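Local coordinates for conserved hypothetical protein (Pyrococcus furiosus, PDB 1Y81), which is of unknown function but belongs to the CoA-binding family with a Rossmann-type fold, and holds coenzyme A in this structure, at residues 32-37 against 44-49; 58-61 against 66-69; 61-66 against 71-76; 27-32 against 124-129. All coordinates share one frame; numbering follows the deposited sequence.

Contact 1. Residues 32-37 against 44-49; sequences IILKDL and VLPVNP. With COA (coenzyme A), chain C.
Apolar helix-on-strand packing joins Leu-34 and Leu-37 to Val-44 and Pro-46 inside the first beta-alpha-beta unit of a Rossmann-type fold. Helix 32-37 runs nearly antiparallel to strand 44-47, at 167° between their directions, with the short axes 9.4 Å apart. Leu-34 and Val-44 lie alongside, pointing in opposite directions, and meet branch to branch: Leu-34 CD1 is 3.5 Å from Val-44 CG1. Leu-34 swings its CG away from the backbone N (chi1 179°), which brings CD1 to Val-44 and CD2 toward the ring of Pro-46, whose CG is 4.4 Å from Leu-34 CD2. The other branch of Val-44 serves the next turn of the helix, CG2 lying 3.6 Å from Leu-37 CB. A beta-branched valine suits this place because its two methyls can meet two leucines at once.

Past the strand end the chain turns to coenzyme A. Asn-48 ND2 donates to COA O7A at 3.3 Å and, weakly, to O3B, while Pro-49 CD lies 3.6 Å from COA C2A of the adenine. Strand 43-47 is the outermost strand on its side of the parallel sheet; Leu-34 and Leu-37 also touch its neighbour, strand 16-20, and Ile-54 packs on both Leu-34 and Pro-46.

Contact 2. Residues 58-61 against 66-69; sequences KCYR and LPKD
Tyr-60 meets Leu-66 and Pro-67 across a short loop, and most of the buried surface belongs to the tyrosine and the leucine. The methyl CD2 of Leu-66 sits over one face of the Tyr-60 ring, 4.2 Å from its centroid and 18° off the ring normal, which makes a CH-pi contact. It is offset toward the rim on the side of CG and CD2, the ring atom CD2 of Tyr-60 being 4.1 Å from Leu-66 CD2. The Tyr-60 ring, set beside its backbone N (chi1 -66°), turns this face to the leucine methyl.

Farther along the ring, Pro-67 takes over. Its CD is 4.1 Å from Tyr-60 CZ and 3.9 Å from Tyr-60 OH, an oblique approach near the hydroxyl end of the ring. The residue types fit these places: a branched leucine offers a methyl to a broad aromatic face, and the rigid proline ring adds a compact apolar surface beside it, in a region that is only partly buried.

Leu-45 of strand 43-47 touches both Tyr-60 and Pro-67, whereas Leu-66 continues inward to Val-47 and Ala-18. The arrangement is plain packing of the loop between strands 57-58 and 72-75 in a Rossmann-type fold: its backbone pairs at Tyr-60 with Pro-46 and Asn-48, along outer strand 43-47 and just past it, while its side chains pack on residues of that strand and of strand 16-20.

Contact 3. Residues 61-66 against 71-76; sequences RSVREL and DVIVFV. With COA (coenzyme A), chain C.
Ile-73 meets Leu-66 and Val-63 with its CD1 methyl, both of them on the same side of it, touching Leu-66 CD1 at 4.0 Å and lying 4.3 Å from Val-63 CG1. Its extended chain explains the reach: CG1 is anti to the carbonyl carbon and chi2 is 175°, which sends CD1 outward from the strand to the loop. Leu-66 crosses it at a slant, while Val-63 offers one of its branches. All three residues are buried, and aliphatic side chains suit a place where the loop closes over the sheet.

Residues 63-65 form a short 3-10 turn, with backbone bonds from Glu-65 N to Ser-62 O and from Leu-66 N to Val-63 O. Glu-65 also folds back on the loop: Arg-61 N donates to its OE1 at 3.2 Å, from above the carboxylate plane. The turn thus presents Val-63 and Leu-66 to strand 72-75, the central strand of the five-stranded parallel Rossmann-type sheet. Val-63 and Ile-73 both pack on Val-20 of the adjoining strand, and helix 79-91 meets them through Val-85 and Ala-89 respectively.

At the end of the segment Val-76 lines the coenzyme A pocket. Its carbonyl O is 3.5 Å from COA C5B, and its methyl CG2 lies 4.0 Å from COA C7P.

Contact 4. Residues 27-32 against 124-129; sequences AKYGNI and CIMVET. With COA (coenzyme A), chain C; SCN (thiocyanate ion), chain B.
Tyr-29 turns the edge of its ring to the selenomethionine Met-126, while coenzyme A lies over a face of that ring. This surface contact joins the start of helix 29-39, the first helix of the Rossmann-type fold, to the short helix 125-128 near the end of the modelled chain. The Met-126 chain bends at its last torsion (chi3 -86°), and its terminal methyl CE comes 3.7 Å from Tyr-29 CE1, close to the ring plane. The two side chains cross at about a right angle. Ile-32, one turn along the helix, meets the same methyl through its branch CG2, 3.8 Å from Met-126 CE, again nearly perpendicular. A long, flexible side chain suits Met-126, since it must span the gap between two helices and touch both an aromatic edge and a branched aliphatic group.

Over the tyrosine ring, COA C5P sits 3.5 Å above the plane at its centre, so the flat aromatic side chain gives the amide portion of the ligand's arm a broad surface to lie against. Lys-28 runs along the diphosphate, its NZ 3.3 Å from COA O2A. A thiocyanate ion, probably from the crystallisation liquor, rests beside Met-126, whose backbone N donates to the ion's nitrogen at 3.1 Å. The ligand's arm ends in a disulfide, with Cys-124 SG bonded to COA S1P at 2.0 Å.

How the contacts relate
Contacts 1 and 4 share Ile-32 and helix 29-39: one side of the helix packs on strand 43-47, while its first turns face helix 125-128, and Ile-33 CG2 meets Ile-125 CG2 at 3.8 Å. Contacts 2 and 3 share Arg-61 and Leu-66, and Leu-66 CD2 also lies 3.7 Å from Val-47 CG2 in contact 1. Probable backbone hydrogen bonds, Pro-46 O to Tyr-60 N and Asn-48 N to Tyr-60 O, both 2.9 Å, join contacts 1 and 2. Val-76 CG2 lies 3.8 Å from Tyr-29 CB, linking contacts 3 and 4. Coenzyme A touches contacts 1, 3 and 4, from adenine to sulfur. Contact 2 stands apart, the Tyr-60 side chain being about 9 Å from the ligand.

Contact 1. Residues 32-37 against 44-49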
# COMPACT_ATOMS: atom_id res chain seq x y z
N ILE A 32 -7.37 7.50 7.12
CA ILE A 32 -7.46 6.94 8.47
C ILE A 32 -6.26 6.08 8.80
O ILE A 32 -5.66 6.22 9.86
CB ILE A 32 -8.77 6.10 8.68
CG1 ILE A 32 -10.03 6.94 8.38
CG2 ILE A 32 -8.81 5.53 10.09
CD1 ILE A 32 -11.26 6.09 8.01
N ILE A 33 -5.90 5.19 7.87
CA ILE A 33 -4.75 4.30 8.05
C ILE A 33 -3.45 5.11 8.17
O ILE A 33 -2.66 4.89 9.09
CB ILE A 33 -4.66 3.25 6.92
CG1 ILE A 33 -5.90 2.32 6.97
CG2 ILE A 33 -3.33 2.42 7.01
CD1 ILE A 33 -6.07 1.51 5.71
N LEU A 34 -3.25 6.05 7.24
CA LEU A 34 -2.06 6.92 7.25
C LEU A 34 -1.86 7.56 8.62
O LEU A 34 -0.76 7.48 9.20
CB LEU A 34 -2.15 8.00 6.17
CG LEU A 34 -0.97 9.00 6.06
CD1 LEU A 34 0.36 8.30 6.00
CD2 LEU A 34 -1.15 9.85 4.82
N LYS A 35 -2.92 8.20 9.13
CA LYS A 35 -2.88 8.86 10.45
C LYS A 35 -2.61 7.86 11.58
O LYS A 35 -1.75 8.11 12.44
CB LYS A 35 -4.15 9.67 10.73
CG LYS A 35 -4.25 10.91 9.86
CD LYS A 35 -5.40 11.80 10.25
CE LYS A 35 -5.57 12.92 9.23
NZ LYS A 35 -6.95 13.53 9.26
N ASP A 36 -3.30 6.72 11.54
CA ASP A 36 -3.11 5.67 12.55
C ASP A 36 -1.66 5.17 12.61
O ASP A 36 -1.06 5.10 13.70
CB ASP A 36 -4.04 4.48 12.30
CG ASP A 36 -3.87 3.40 13.36
OD1 ASP A 36 -4.31 3.62 14.50
OD2 ASP A 36 -3.27 2.35 13.05
N LEU A 37 -1.10 4.82 11.44
CA LEU A 37 0.26 4.26 11.38
C LEU A 37 1.33 5.26 11.81
O LEU A 37 2.28 4.89 12.50
CB LEU A 37 0.55 3.69 10.00
CG LEU A 37 -0.29 2.46 9.60
CD1 LEU A 37 0.09 2.01 8.19
CD2 LEU A 37 -0.18 1.31 10.62
N VAL A 44 5.67 6.31 7.04
CA VAL A 44 4.65 5.99 6.05
C VAL A 44 4.76 6.86 4.80
O VAL A 44 4.82 8.09 4.89
CB VAL A 44 3.20 6.02 6.63
CG1 VAL A 44 2.24 5.35 5.66
CG2 VAL A 44 3.13 5.33 8.01
N LEU A 45 4.84 6.20 3.66
CA LEU A 45 5.04 6.86 2.39
C LEU A 45 3.75 6.73 1.60
O LEU A 45 3.47 5.68 1.05
CB LEU A 45 6.21 6.23 1.62
CG LEU A 45 7.62 6.67 2.08
CD1 LEU A 45 7.94 6.20 3.49
CD2 LEU A 45 8.66 6.14 1.12
N PRO A 46 2.96 7.82 1.54
CA PRO A 46 1.73 7.77 0.76
C PRO A 46 1.97 7.61 -0.75
O PRO A 46 2.94 8.16 -1.31
CB PRO A 46 1.05 9.13 1.05
CG PRO A 46 1.99 9.93 1.80
CD PRO A 46 3.18 9.13 2.18
N VAL A 47 1.08 6.87 -1.40
CA VAL A 47 1.17 6.71 -2.83
C VAL A 47 -0.22 6.96 -3.45
O VAL A 47 -1.17 6.18 -3.23
CB VAL A 47 1.70 5.29 -3.23
CG1 VAL A 47 1.67 5.10 -4.73
CG2 VAL A 47 3.12 4.99 -2.57
N ASN A 48 -0.33 8.04 -4.20
CA ASN A 48 -1.59 8.45 -4.84
C ASN A 48 -1.29 9.61 -5.81
O ASN A 48 -0.82 10.66 -5.38
CB ASN A 48 -2.63 8.88 -3.79
CG ASN A 48 -4.03 9.19 -4.41
OD1 ASN A 48 -4.13 9.62 -5.57
ND2 ASN A 48 -5.09 8.97 -3.65
N PRO A 49 -1.53 9.40 -7.12
CA PRO A 49 -1.27 10.44 -8.16
C PRO A 49 -2.04 11.76 -7.96
O PRO A 49 -1.64 12.78 -8.53
CB PRO A 49 -1.73 9.77 -9.47
CG PRO A 49 -1.83 8.32 -9.19
CD PRO A 49 -2.05 8.15 -7.71
N1A COA C . -2.39 4.50 -7.14
C2A COA C . -2.61 5.05 -5.91
N3A COA C . -3.87 5.41 -5.52
C4A COA C . -4.91 5.27 -6.38
C5A COA C . -4.73 4.71 -7.65
C6A COA C . -3.45 4.33 -8.03
N6A COA C . -3.25 3.81 -9.23
N7A COA C . -5.94 4.67 -8.26
C8A COA C . -6.86 5.17 -7.41
N9A COA C . -6.24 5.54 -6.25
C1B COA C . -6.83 6.18 -5.05
C2B COA C . -8.19 6.82 -5.32
O2B COA C . -8.12 8.00 -6.16
C3B COA C . -8.62 7.04 -3.87
O3B COA C . -8.07 8.21 -3.29
P3B COA C . -8.83 9.64 -3.40
O7A COA C . -7.86 10.71 -3.80
O8A COA C . -9.41 9.91 -2.06
O9A COA C . -9.82 9.56 -4.52
C4B COA C . -8.03 5.85 -3.11
O4B COA C . -7.02 5.29 -3.96
C5B COA C . -9.08 4.78 -2.74
O5B COA C . -9.71 4.36 -3.94
P1A COA C . -11.31 4.40 -4.09
O1A COA C . -11.69 4.10 -5.52
O2A COA C . -11.84 5.71 -3.55
O3A COA C . -11.70 3.14 -3.17
P2A COA C . -12.53 3.22 -1.79
O4A COA C . -13.94 3.67 -2.06
O5A COA C . -11.89 4.03 -0.72
O6A COA C . -12.52 1.69 -1.32
CBP COA C . -11.57 -0.49 -0.97
CCP COA C . -11.31 1.03 -0.99
CDP COA C . -10.24 -1.17 -0.63
CEP COA C . -12.01 -0.95 -2.36
CAP COA C . -12.68 -0.84 0.05
OAP COA C . -13.00 -2.22 -0.02
C9P COA C . -12.15 -0.48 1.40
O9P COA C . -12.43 0.78 1.92
N8P COA C . -11.38 -1.40 2.01
C7P COA C . -10.68 -1.23 3.27
C6P COA C . -11.53 -1.39 4.47
C5P COA C . -10.64 -1.27 5.68
O5P COA C . -9.47 -0.83 5.62
N4P COA C . -11.27 -1.65 6.76
C3P COA C . -10.74 -1.68 8.09
C2P COA C . -10.89 -3.07 8.69
S1P COA C . -9.88 -4.28 7.77

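Contact 2. Residues 58-61 against 66-69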
# COMPACT_ATOMS: atom_id res chain seq x y z
N LYS A 58 5.58 13.86 1.62
CA LYS A 58 5.72 13.65 0.20
C LYS A 58 4.84 12.44 -0.25
O LYS A 58 4.93 11.35 0.32
CB LYS A 58 7.19 13.37 -0.13
CG LYS A 58 7.43 12.69 -1.47
CD LYS A 58 7.32 13.63 -2.60
CE LYS A 58 7.63 12.94 -3.92
NZ LYS A 58 7.69 13.99 -4.98
N CYS A 59 3.98 12.69 -1.24
CA CYS A 59 3.12 11.64 -1.79
C CYS A 59 3.60 11.22 -3.21
O CYS A 59 3.77 12.07 -4.12
CB CYS A 59 1.67 12.12 -1.79
SG CYS A 59 0.46 10.82 -2.28
N TYR A 60 3.84 9.92 -3.38
CA TYR A 60 4.40 9.37 -4.62
C TYR A 60 3.32 9.10 -5.67
O TYR A 60 2.21 8.72 -5.32
CB TYR A 60 5.19 8.08 -4.32
CG TYR A 60 6.42 8.34 -3.47
CD1 TYR A 60 7.69 8.42 -4.06
CD2 TYR A 60 6.31 8.53 -2.10
CE1 TYR A 60 8.84 8.68 -3.27
CE2 TYR A 60 7.43 8.79 -1.31
CZ TYR A 60 8.69 8.86 -1.90
OH TYR A 60 9.77 9.12 -1.10
N ARG A 61 3.65 9.32 -6.95
CA ARG A 61 2.70 9.07 -8.05
C ARG A 61 2.47 7.58 -8.24
O ARG A 61 1.35 7.15 -8.53
CB ARG A 61 3.17 9.69 -9.37
CG ARG A 61 3.15 11.21 -9.40
N LEU A 66 9.19 4.62 -5.38
CA LEU A 66 9.45 4.39 -3.97
C LEU A 66 10.92 4.03 -3.73
O LEU A 66 11.56 3.40 -4.59
CB LEU A 66 8.57 3.26 -3.44
CG LEU A 66 7.07 3.51 -3.26
CD1 LEU A 66 6.36 2.15 -3.03
CD2 LEU A 66 6.79 4.47 -2.11
N PRO A 67 11.47 4.44 -2.57
CA PRO A 67 12.79 3.92 -2.17
C PRO A 67 12.77 2.41 -1.96
O PRO A 67 11.75 1.85 -1.51
CB PRO A 67 13.08 4.65 -0.86
CG PRO A 67 11.80 5.20 -0.41
CD PRO A 67 10.95 5.42 -1.61
N LYS A 68 13.88 1.75 -2.26
CA LYS A 68 13.94 0.30 -2.28
C LYS A 68 13.89 -0.35 -0.88
O LYS A 68 13.69 -1.56 -0.76
CB LYS A 68 15.17 -0.17 -3.08
CG LYS A 68 15.24 0.40 -4.51
CD LYS A 68 14.18 -0.20 -5.45
CE LYS A 68 14.09 0.57 -6.77
NZ LYS A 68 13.01 0.05 -7.69
N ASP A 69 14.04 0.47 0.17
CA ASP A 69 14.04 -0.01 1.56
C ASP A 69 12.65 -0.01 2.24
O ASP A 69 12.55 -0.15 3.46
CB ASP A 69 15.08 0.75 2.40
CG ASP A 69 14.72 2.20 2.62
OD1 ASP A 69 13.82 2.72 1.92
OD2 ASP A 69 15.33 2.84 3.51

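Contact 3. Residues 61-66 against 71-76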
# COMPACT_ATOMS: atom_id res chain seq x y z
N ARG A 61 3.65 9.32 -6.95
CA ARG A 61 2.70 9.07 -8.05
C ARG A 61 2.47 7.58 -8.24
O ARG A 61 1.35 7.15 -8.53
CB ARG A 61 3.17 9.69 -9.37
CG ARG A 61 3.15 11.21 -9.40
N SER A 62 3.54 6.81 -8.12
CA SER A 62 3.48 5.37 -8.32
C SER A 62 4.52 4.64 -7.48
O SER A 62 5.46 5.25 -6.95
CB SER A 62 3.63 5.01 -9.82
OG SER A 62 4.98 4.96 -10.21
N VAL A 63 4.33 3.33 -7.34
CA VAL A 63 5.22 2.53 -6.53
C VAL A 63 6.63 2.45 -7.14
O VAL A 63 7.59 2.17 -6.43
CB VAL A 63 4.65 1.11 -6.27
CG1 VAL A 63 3.36 1.21 -5.43
CG2 VAL A 63 4.40 0.39 -7.59
N ARG A 64 6.72 2.72 -8.45
CA ARG A 64 8.02 2.70 -9.18
C ARG A 64 9.01 3.73 -8.64
O ARG A 64 10.23 3.55 -8.76
CB ARG A 64 7.81 2.91 -10.68
CG ARG A 64 7.21 1.71 -11.41
N GLU A 65 8.47 4.79 -8.02
CA GLU A 65 9.26 5.90 -7.46
C GLU A 65 9.68 5.70 -6.01
O GLU A 65 10.42 6.52 -5.45
CB GLU A 65 8.47 7.21 -7.55
CG GLU A 65 8.09 7.64 -8.93
CD GLU A 65 7.09 8.78 -8.92
OE1 GLU A 65 6.71 9.25 -7.82
OE2 GLU A 65 6.68 9.20 -10.02
N LEU A 66 9.19 4.62 -5.38
CA LEU A 66 9.45 4.39 -3.97
C LEU A 66 10.92 4.03 -3.73
O LEU A 66 11.56 3.40 -4.59
CB LEU A 66 8.57 3.26 -3.44
CG LEU A 66 7.07 3.51 -3.26
CD1 LEU A 66 6.36 2.15 -3.03
CD2 LEU A 66 6.79 4.47 -2.11
N ASP A 71 9.48 -1.67 3.59
CA ASP A 71 9.30 -3.03 4.14
C ASP A 71 8.07 -3.75 3.57
O ASP A 71 8.11 -4.95 3.30
CB ASP A 71 9.21 -3.00 5.67
CG ASP A 71 10.49 -2.52 6.32
OD1 ASP A 71 11.58 -2.72 5.73
OD2 ASP A 71 10.41 -1.95 7.42
N VAL A 72 6.98 -3.00 3.41
CA VAL A 72 5.71 -3.56 2.99
C VAL A 72 4.98 -2.49 2.18
O VAL A 72 5.13 -1.32 2.44
CB VAL A 72 4.84 -4.02 4.23
CG1 VAL A 72 4.49 -2.86 5.14
CG2 VAL A 72 3.58 -4.76 3.79
N ILE A 73 4.21 -2.93 1.19
CA ILE A 73 3.29 -2.01 0.50
C ILE A 73 1.87 -2.41 0.89
O ILE A 73 1.46 -3.56 0.63
CB ILE A 73 3.49 -2.02 -1.02
CG1 ILE A 73 4.92 -1.57 -1.36
CG2 ILE A 73 2.49 -1.05 -1.69
CD1 ILE A 73 5.25 -1.65 -2.81
N VAL A 74 1.14 -1.48 1.53
CA VAL A 74 -0.25 -1.69 1.95
C VAL A 74 -1.21 -1.11 0.86
O VAL A 74 -1.07 0.04 0.44
CB VAL A 74 -0.54 -1.09 3.39
CG1 VAL A 74 -2.04 -1.17 3.77
CG2 VAL A 74 0.33 -1.78 4.48
N PHE A 75 -2.17 -1.93 0.41
CA PHE A 75 -3.11 -1.54 -0.65
C PHE A 75 -4.49 -1.25 -0.09
O PHE A 75 -5.10 -2.11 0.57
CB PHE A 75 -3.26 -2.65 -1.70
CG PHE A 75 -2.04 -2.87 -2.55
CD1 PHE A 75 -2.06 -2.56 -3.91
CD2 PHE A 75 -0.86 -3.40 -1.99
CE1 PHE A 75 -0.92 -2.78 -4.71
CE2 PHE A 75 0.28 -3.60 -2.77
CZ PHE A 75 0.24 -3.30 -4.12
N VAL A 76 -4.99 -0.04 -0.35
CA VAL A 76 -6.38 0.29 -0.01
C VAL A 76 -7.10 0.92 -1.25
O VAL A 76 -7.78 1.97 -1.16
CB VAL A 76 -6.43 1.14 1.29
CG1 VAL A 76 -5.87 2.54 1.06
CG2 VAL A 76 -7.86 1.20 1.87
N1A COA C . -2.39 4.50 -7.14
C2A COA C . -2.61 5.05 -5.91
N3A COA C . -3.87 5.41 -5.52
C4A COA C . -4.91 5.27 -6.38
C5A COA C . -4.73 4.71 -7.65
C6A COA C . -3.45 4.33 -8.03
N6A COA C . -3.25 3.81 -9.23
N7A COA C . -5.94 4.67 -8.26
C8A COA C . -6.86 5.17 -7.41
N9A COA C . -6.24 5.54 -6.25
C1B COA C . -6.83 6.18 -5.05
C2B COA C . -8.19 6.82 -5.32
O2B COA C . -8.12 8.00 -6.16
C3B COA C . -8.62 7.04 -3.87
O3B COA C . -8.07 8.21 -3.29
P3B COA C . -8.83 9.64 -3.40
O7A COA C . -7.86 10.71 -3.80
O8A COA C . -9.41 9.91 -2.06
O9A COA C . -9.82 9.56 -4.52
C4B COA C . -8.03 5.85 -3.11
O4B COA C . -7.02 5.29 -3.96
C5B COA C . -9.08 4.78 -2.74
O5B COA C . -9.71 4.36 -3.94
P1A COA C . -11.31 4.40 -4.09
O1A COA C . -11.69 4.10 -5.52
O2A COA C . -11.84 5.71 -3.55
O3A COA C . -11.70 3.14 -3.17
P2A COA C . -12.53 3.22 -1.79
O4A COA C . -13.94 3.67 -2.06
O5A COA C . -11.89 4.03 -0.72
O6A COA C . -12.52 1.69 -1.32
CBP COA C . -11.57 -0.49 -0.97
CCP COA C . -11.31 1.03 -0.99
CDP COA C . -10.24 -1.17 -0.63
CEP COA C . -12.01 -0.95 -2.36
CAP COA C . -12.68 -0.84 0.05
OAP COA C . -13.00 -2.22 -0.02
C9P COA C . -12.15 -0.48 1.40
O9P COA C . -12.43 0.78 1.92
N8P COA C . -11.38 -1.40 2.01
C7P COA C . -10.68 -1.23 3.27
C6P COA C . -11.53 -1.39 4.47
C5P COA C . -10.64 -1.27 5.68
O5P COA C . -9.47 -0.83 5.62
N4P COA C . -11.27 -1.65 6.76
C3P COA C . -10.74 -1.68 8.09
C2P COA C . -10.89 -3.07 8.69
S1P COA C . -9.88 -4.28 7.77

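Contact 4. Residues 27-32 against 124-129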
# COMPACT_ATOMS: atom_id res chain seq x y z
N ALA A 27 -12.62 10.85 5.39
CA ALA A 27 -13.60 9.77 5.39
C ALA A 27 -13.07 8.46 4.77
O ALA A 27 -13.70 7.39 4.89
CB ALA A 27 -14.89 10.22 4.69
N LYS A 28 -11.90 8.51 4.13
CA LYS A 28 -11.40 7.36 3.41
C LYS A 28 -10.35 6.62 4.24
O LYS A 28 -9.55 7.25 4.95
CB LYS A 28 -10.82 7.78 2.05
CG LYS A 28 -11.88 8.18 1.00
CD LYS A 28 -12.33 6.95 0.18
CE LYS A 28 -13.20 7.32 -1.04
NZ LYS A 28 -12.63 8.46 -1.82
N TYR A 29 -10.35 5.30 4.14
CA TYR A 29 -9.33 4.49 4.85
C TYR A 29 -7.88 4.86 4.47
O TYR A 29 -6.97 4.72 5.29
CB TYR A 29 -9.61 2.99 4.68
CG TYR A 29 -10.60 2.48 5.71
CD1 TYR A 29 -10.25 2.44 7.06
CD2 TYR A 29 -11.91 2.08 5.35
CE1 TYR A 29 -11.16 1.98 8.04
CE2 TYR A 29 -12.83 1.62 6.34
CZ TYR A 29 -12.43 1.58 7.67
OH TYR A 29 -13.28 1.14 8.66
N GLY A 30 -7.67 5.36 3.26
CA GLY A 30 -6.34 5.87 2.85
C GLY A 30 -5.79 6.96 3.78
O GLY A 30 -4.59 7.04 4.01
N ASN A 31 -6.69 7.79 4.30
CA ASN A 31 -6.36 8.80 5.30
C ASN A 31 -6.34 8.25 6.74
O ASN A 31 -5.39 8.51 7.49
CB ASN A 31 -7.36 9.97 5.21
CG ASN A 31 -6.89 11.17 5.96
OD1 ASN A 31 -7.38 11.45 7.04
ND2 ASN A 31 -5.90 11.89 5.40
N ILE A 32 -7.37 7.50 7.12
CA ILE A 32 -7.46 6.94 8.47
C ILE A 32 -6.26 6.08 8.80
O ILE A 32 -5.66 6.22 9.86
CB ILE A 32 -8.77 6.10 8.68
CG1 ILE A 32 -10.03 6.94 8.38
CG2 ILE A 32 -8.81 5.53 10.09
CD1 ILE A 32 -11.26 6.09 8.01
N CYS A 124 -6.50 -6.91 8.76
CA CYS A 124 -6.61 -5.48 8.94
C CYS A 124 -5.29 -4.88 9.50
O CYS A 124 -4.94 -5.16 10.63
CB CYS A 124 -7.76 -5.20 9.89
SG CYS A 124 -9.38 -5.64 9.22
N ILE A 125 -4.60 -4.05 8.71
CA ILE A 125 -3.30 -3.46 9.13
C ILE A 125 -3.32 -2.70 10.48
O ILE A 125 -2.36 -2.80 11.24
CB ILE A 125 -2.66 -2.55 8.00
CG1 ILE A 125 -1.18 -2.24 8.27
CG2 ILE A 125 -3.45 -1.27 7.81
CD1 ILE A 125 -0.28 -3.44 8.23
N MSE A 126 -4.38 -1.94 10.77
CA MSE A 126 -4.43 -1.22 12.05
C MSE A 126 -4.63 -2.18 13.24
O MSE A 126 -4.08 -1.96 14.30
CB MSE A 126 -5.47 -0.09 12.06
CG MSE A 126 -5.33 0.90 10.91
SE MSE A 126 -6.54 2.43 11.10
CE MSE A 126 -8.23 1.79 10.28
N VAL A 127 -5.42 -3.23 13.03
CA VAL A 127 -5.54 -4.30 14.01
C VAL A 127 -4.19 -4.98 14.23
O VAL A 127 -3.72 -5.10 15.38
CB VAL A 127 -6.60 -5.35 13.59
CG1 VAL A 127 -6.56 -6.58 14.54
CG2 VAL A 127 -7.99 -4.72 13.58
N GLU A 128 -3.55 -5.39 13.14
CA GLU A 128 -2.31 -6.18 13.24
C GLU A 128 -1.13 -5.37 13.81
O GLU A 128 -0.21 -5.95 14.39
CB GLU A 128 -1.97 -6.85 11.90
CG GLU A 128 -3.09 -7.78 11.33
CD GLU A 128 -3.48 -8.95 12.27
OE1 GLU A 128 -2.59 -9.50 12.95
OE2 GLU A 128 -4.69 -9.32 12.31
N THR A 129 -1.17 -4.06 13.66
CA THR A 129 -0.13 -3.19 14.23
C THR A 129 -0.59 -2.68 15.60
O THR A 129 0.01 -1.77 16.16
CB THR A 129 0.21 -1.98 13.30
OG1 THR A 129 -0.96 -1.20 13.06
CG2 THR A 129 0.79 -2.45 11.95
N1A COA C . -2.39 4.50 -7.14
C2A COA C . -2.61 5.05 -5.91
N3A COA C . -3.87 5.41 -5.52
C4A COA C . -4.91 5.27 -6.38
C5A COA C . -4.73 4.71 -7.65
C6A COA C . -3.45 4.33 -8.03
N6A COA C . -3.25 3.81 -9.23
N7A COA C . -5.94 4.67 -8.26
C8A COA C . -6.86 5.17 -7.41
N9A COA C . -6.24 5.54 -6.25
C1B COA C . -6.83 6.18 -5.05
C2B COA C . -8.19 6.82 -5.32
O2B COA C . -8.12 8.00 -6.16
C3B COA C . -8.62 7.04 -3.87
O3B COA C . -8.07 8.21 -3.29
P3B COA C . -8.83 9.64 -3.40
O7A COA C . -7.86 10.71 -3.80
O8A COA C . -9.41 9.91 -2.06
O9A COA C . -9.82 9.56 -4.52
C4B COA C . -8.03 5.85 -3.11
O4B COA C . -7.02 5.29 -3.96
C5B COA C . -9.08 4.78 -2.74
O5B COA C . -9.71 4.36 -3.94
P1A COA C . -11.31 4.40 -4.09
O1A COA C . -11.69 4.10 -5.52
O2A COA C . -11.84 5.71 -3.55
O3A COA C . -11.70 3.14 -3.17
P2A COA C . -12.53 3.22 -1.79
O4A COA C . -13.94 3.67 -2.06
O5A COA C . -11.89 4.03 -0.72
O6A COA C . -12.52 1.69 -1.32
CBP COA C . -11.57 -0.49 -0.97
CCP COA C . -11.31 1.03 -0.99
CDP COA C . -10.24 -1.17 -0.63
CEP COA C . -12.01 -0.95 -2.36
CAP COA C . -12.68 -0.84 0.05
OAP COA C . -13.00 -2.22 -0.02
C9P COA C . -12.15 -0.48 1.40
O9P COA C . -12.43 0.78 1.92
N8P COA C . -11.38 -1.40 2.01
C7P COA C . -10.68 -1.23 3.27
C6P COA C . -11.53 -1.39 4.47
C5P COA C . -10.64 -1.27 5.68
O5P COA C . -9.47 -0.83 5.62
N4P COA C . -11.27 -1.65 6.76
C3P COA C . -10.74 -1.68 8.09
C2P COA C . -10.89 -3.07 8.69
S1P COA C . -9.88 -4.28 7.77
S SCN B . -9.10 -1.53 11.56
C SCN B . -7.96 -1.62 10.24
N SCN B . -7.16 -1.75 9.40